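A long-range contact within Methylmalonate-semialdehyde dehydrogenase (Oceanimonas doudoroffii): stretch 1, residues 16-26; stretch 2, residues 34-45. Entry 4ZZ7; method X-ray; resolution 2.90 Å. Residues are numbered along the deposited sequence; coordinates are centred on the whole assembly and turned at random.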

# COMPACT_ATOMS: atom_id res chain seq x y z
N VAL A 16 -7.92 20.95 -36.71
CA VAL A 16 -8.94 21.91 -37.13
C VAL A 16 -8.56 23.33 -36.73
O VAL A 16 -7.77 23.57 -35.81
N THR A 17 -9.13 24.29 -37.44
CA THR A 17 -8.80 25.67 -37.15
C THR A 17 -10.00 26.56 -37.35
O THR A 17 -10.65 26.51 -38.38
N GLU A 18 -10.27 27.36 -36.33
CA GLU A 18 -11.51 28.13 -36.25
C GLU A 18 -11.46 29.36 -37.12
O GLU A 18 -12.44 29.65 -37.81
N ASN A 19 -10.35 30.10 -37.04
CA ASN A 19 -10.07 31.25 -37.93
C ASN A 19 -10.87 32.52 -37.67
O ASN A 19 -11.17 33.26 -38.61
N THR A 20 -11.21 32.77 -36.41
CA THR A 20 -11.85 34.03 -36.05
C THR A 20 -10.91 34.97 -35.30
O THR A 20 -11.17 36.17 -35.23
N ARG A 21 -9.81 34.45 -34.78
CA ARG A 21 -8.88 35.26 -33.99
C ARG A 21 -7.53 34.56 -33.88
O ARG A 21 -7.48 33.33 -33.76
N SER A 22 -6.44 35.30 -33.94
CA SER A 22 -5.13 34.67 -33.82
C SER A 22 -4.07 35.52 -33.13
O SER A 22 -4.27 36.71 -32.87
N GLN A 23 -2.94 34.88 -32.87
CA GLN A 23 -1.89 35.48 -32.08
C GLN A 23 -0.50 35.03 -32.52
O GLN A 23 -0.28 33.92 -32.98
N ASN A 24 0.46 35.93 -32.36
CA ASN A 24 1.80 35.65 -32.83
C ASN A 24 2.46 34.73 -31.86
O ASN A 24 2.36 34.94 -30.67
N VAL A 25 3.16 33.73 -32.37
CA VAL A 25 4.18 33.06 -31.58
C VAL A 25 5.52 33.51 -32.15
O VAL A 25 5.68 33.59 -33.37
N PHE A 26 6.46 33.80 -31.26
CA PHE A 26 7.75 34.35 -31.63
C PHE A 26 8.83 33.27 -31.65
O PHE A 26 8.67 32.21 -31.07
N GLY A 34 7.39 34.01 -35.78
CA GLY A 34 7.51 32.74 -36.50
C GLY A 34 6.20 32.27 -37.08
O GLY A 34 6.08 32.09 -38.28
N LYS A 35 5.20 32.09 -36.22
CA LYS A 35 3.96 31.40 -36.59
C LYS A 35 2.75 32.10 -35.97
O LYS A 35 2.88 32.86 -35.01
N GLN A 36 1.57 31.84 -36.55
CA GLN A 36 0.29 32.34 -36.04
C GLN A 36 -0.43 31.21 -35.30
O GLN A 36 -0.58 30.10 -35.82
N LEU A 37 -0.90 31.51 -34.10
CA LEU A 37 -1.64 30.54 -33.33
C LEU A 37 -3.10 30.87 -33.35
O LEU A 37 -3.51 31.93 -32.89
N ASP A 38 -3.89 29.94 -33.87
CA ASP A 38 -5.35 30.07 -33.84
C ASP A 38 -5.86 30.03 -32.40
O ASP A 38 -5.46 29.17 -31.64
N LEU A 39 -6.72 30.96 -32.02
CA LEU A 39 -7.28 30.97 -30.68
C LEU A 39 -8.71 30.44 -30.68
O LEU A 39 -9.58 30.96 -31.38
N ALA A 40 -8.95 29.42 -29.87
CA ALA A 40 -10.23 28.74 -29.85
C ALA A 40 -11.22 29.46 -28.99
O ALA A 40 -10.90 29.96 -27.92
N SER A 41 -12.45 29.48 -29.46
CA SER A 41 -13.52 30.22 -28.82
C SER A 41 -14.33 29.22 -28.05
O SER A 41 -14.14 28.02 -28.21
N THR A 42 -15.27 29.70 -27.25
CA THR A 42 -16.07 28.80 -26.43
C THR A 42 -16.83 27.74 -27.27
O THR A 42 -17.14 26.68 -26.76
N LYS A 43 -17.12 28.02 -28.53
CA LYS A 43 -17.79 27.03 -29.38
C LYS A 43 -16.87 25.88 -29.81
O LYS A 43 -17.31 24.73 -30.00
N THR A 44 -15.60 26.22 -30.02
CA THR A 44 -14.58 25.27 -30.45
C THR A 44 -14.18 24.37 -29.30
O THR A 44 -14.10 23.17 -29.45
N VAL A 45 -13.93 24.97 -28.14
CA VAL A 45 -13.64 24.20 -26.92
C VAL A 45 -14.77 23.18 -26.71
O VAL A 45 -14.50 22.00 -26.49

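The carboxylate of Glu 18 is the polar hub of the contact. Its CB points toward the second stretch, and an extended chain (chi1 t, chi2 t) carries OE1 to the start of the helix, where it accepts three hydrogen bonds: from Thr 44 OG1 at a very short 2.4 Å, from Ser 41 OG at 2.6 Å and from Ser 41 N at 2.9 Å. Ser 41, at the N-cap position with chi1 p, and Thr 44, with chi1 m, both direct their CB atoms toward the first stretch, so their hydroxyls converge on the same oxygen. The other carboxylate oxygen is held within its own stretch, with Thr 20 OG1 donating to Glu 18 OE2 at 2.7 Å.

Asp 38 is the second polar anchor: its carboxylate (chi1 t) accepts from backbone amides of the loop before the first strand, Glu 18 N to Asp 38 OD2 at 2.9 Å and Asn 19 N to Asp 38 OD1 at 3.0 Å. A water extends this grip, accepting from Thr 20 N at 3.1 Å, with Asp 38 OD1 at 2.9 Å and Leu 39 O at 2.6 Å as possible acceptors for its protons, among more acceptors than it can serve at once. Thr 17 (chi1 t) stands beside the carboxylate, its OG1 3.3 Å from Asp 38 CG.

Along the antiparallel strands, Ser 22, Asn 24, Gln 36 and Asp 38 share one face. Gln 36 (chi1 m, chi2 m) folds its amide across to the first strand and uses both ends: Ser 22 OG donates to Gln 36 OE1 at 2.6 Å, and Gln 36 NE2 donates to Asn 24 OD1, also at 2.6 Å. Asn 24 (chi1 m) brings its carbonyl nearer to meet it, while Ser 22 sits between wells at chi1 94°. Beneath these side chains the backbone ladder includes Leu 37 N to Gln 23 O at 2.7 Å and Val 25 N to Lys 35 O at 2.8 Å.

Gln 23, Val 25, Lys 35 and Leu 37 occupy the other face, where packing is mainly apolar. Val 25 (chi1 m) sets CG1 3.8 Å from Leu 37 CB and CG2 3.6 Å from Lys 35 CB; the lysine's end then leads away. Leu 37 is t, p. Beyond the strand, Leu 39 (m, t) points toward the first stretch and has the largest area covered by it. Its CD1 lies 3.7 Å from Gln 23 OE1 and 3.4 Å from Arg 21 NH1, while its CB covers one face of the guanidinium.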

# COMPACT_ATOMS: atom_id res chain seq x y z
CB VAL A 16 -10.35 21.58 -36.58
CG1 VAL A 16 -10.78 20.18 -37.01
CG2 VAL A 16 -10.39 21.71 -35.06
CB THR A 17 -7.58 26.11 -37.97
OG1 THR A 17 -7.38 27.51 -37.75
CG2 THR A 17 -7.75 25.79 -39.46
CB GLU A 18 -11.78 28.54 -34.82
CG GLU A 18 -13.14 29.20 -34.62
CD GLU A 18 -13.30 29.78 -33.23
OE1 GLU A 18 -12.99 29.07 -32.25
OE2 GLU A 18 -13.72 30.94 -33.10
CB ASN A 19 -10.18 30.85 -39.42
CG ASN A 19 -9.07 29.93 -39.84
OD1 ASN A 19 -7.88 30.21 -39.60
ND2 ASN A 19 -9.43 28.81 -40.50
CB THR A 20 -13.18 33.82 -35.27
OG1 THR A 20 -12.92 33.44 -33.92
CG2 THR A 20 -14.10 32.78 -35.97
CB ARG A 21 -9.48 35.46 -32.60
CG ARG A 21 -8.69 36.37 -31.67
CD ARG A 21 -9.61 36.91 -30.60
NE ARG A 21 -10.25 35.84 -29.82
CZ ARG A 21 -9.82 35.39 -28.63
NH1 ARG A 21 -8.71 35.89 -28.05
NH2 ARG A 21 -10.50 34.43 -28.02
CB SER A 22 -4.61 34.23 -35.20
OG SER A 22 -3.78 35.23 -35.76
CB GLN A 23 -2.13 35.15 -30.61
CG GLN A 23 -1.20 35.89 -29.68
CD GLN A 23 -1.53 35.66 -28.23
OE1 GLN A 23 -2.70 35.50 -27.88
NE2 GLN A 23 -0.52 35.63 -27.38
CB ASN A 24 2.64 36.94 -32.93
CG ASN A 24 2.05 37.98 -33.87
OD1 ASN A 24 1.30 37.65 -34.79
ND2 ASN A 24 2.39 39.23 -33.64
CB VAL A 25 4.03 31.52 -31.56
CG1 VAL A 25 2.55 31.14 -31.49
CG2 VAL A 25 4.73 30.82 -32.73
CB PHE A 26 8.15 35.41 -30.61
CG PHE A 26 7.34 36.66 -30.69
CD1 PHE A 26 6.08 36.73 -30.11
CD2 PHE A 26 7.85 37.77 -31.34
CE1 PHE A 26 5.33 37.89 -30.18
CE2 PHE A 26 7.11 38.94 -31.42
CZ PHE A 26 5.84 39.00 -30.84
CB LYS A 35 3.99 29.92 -36.14
CG LYS A 35 5.39 29.29 -36.13
CD LYS A 35 5.42 27.82 -35.72
CE LYS A 35 4.82 26.92 -36.80
NZ LYS A 35 4.79 25.47 -36.42
CB GLN A 36 -0.63 32.81 -37.18
CG GLN A 36 -0.20 34.09 -37.86
CD GLN A 36 -0.19 35.26 -36.89
OE1 GLN A 36 -1.21 35.59 -36.28
NE2 GLN A 36 0.97 35.89 -36.74
CB LEU A 37 -1.15 30.55 -31.89
CG LEU A 37 -1.86 29.56 -30.98
CD1 LEU A 37 -1.72 28.12 -31.49
CD2 LEU A 37 -1.33 29.75 -29.58
CB ASP A 38 -5.99 28.94 -34.64
CG ASP A 38 -7.46 29.17 -34.86
OD1 ASP A 38 -7.82 30.20 -35.47
OD2 ASP A 38 -8.27 28.32 -34.44
CB LEU A 39 -7.22 32.37 -30.05
CG LEU A 39 -5.82 32.98 -29.94
CD1 LEU A 39 -5.90 34.30 -29.21
CD2 LEU A 39 -4.80 32.07 -29.25
CB ALA A 40 -10.08 27.31 -29.37
CB SER A 41 -14.38 30.86 -29.90
OG SER A 41 -14.94 29.85 -30.74
CB THR A 42 -17.08 29.55 -25.52
OG1 THR A 42 -18.06 30.18 -26.33
CG2 THR A 42 -16.43 30.63 -24.71
CB LYS A 43 -18.32 27.71 -30.64
CG LYS A 43 -19.03 26.76 -31.59
CD LYS A 43 -19.39 27.42 -32.90
CE LYS A 43 -19.93 26.39 -33.89
NZ LYS A 43 -20.29 27.00 -35.20
CB THR A 44 -13.34 26.01 -30.99
OG1 THR A 44 -13.73 26.82 -32.11
CG2 THR A 44 -12.25 25.01 -31.43
CB VAL A 45 -13.49 25.11 -25.67
CG1 VAL A 45 -13.33 24.29 -24.41
CG2 VAL A 45 -12.29 26.03 -25.81
O HOH W 1 -9.92 31.46 -33.88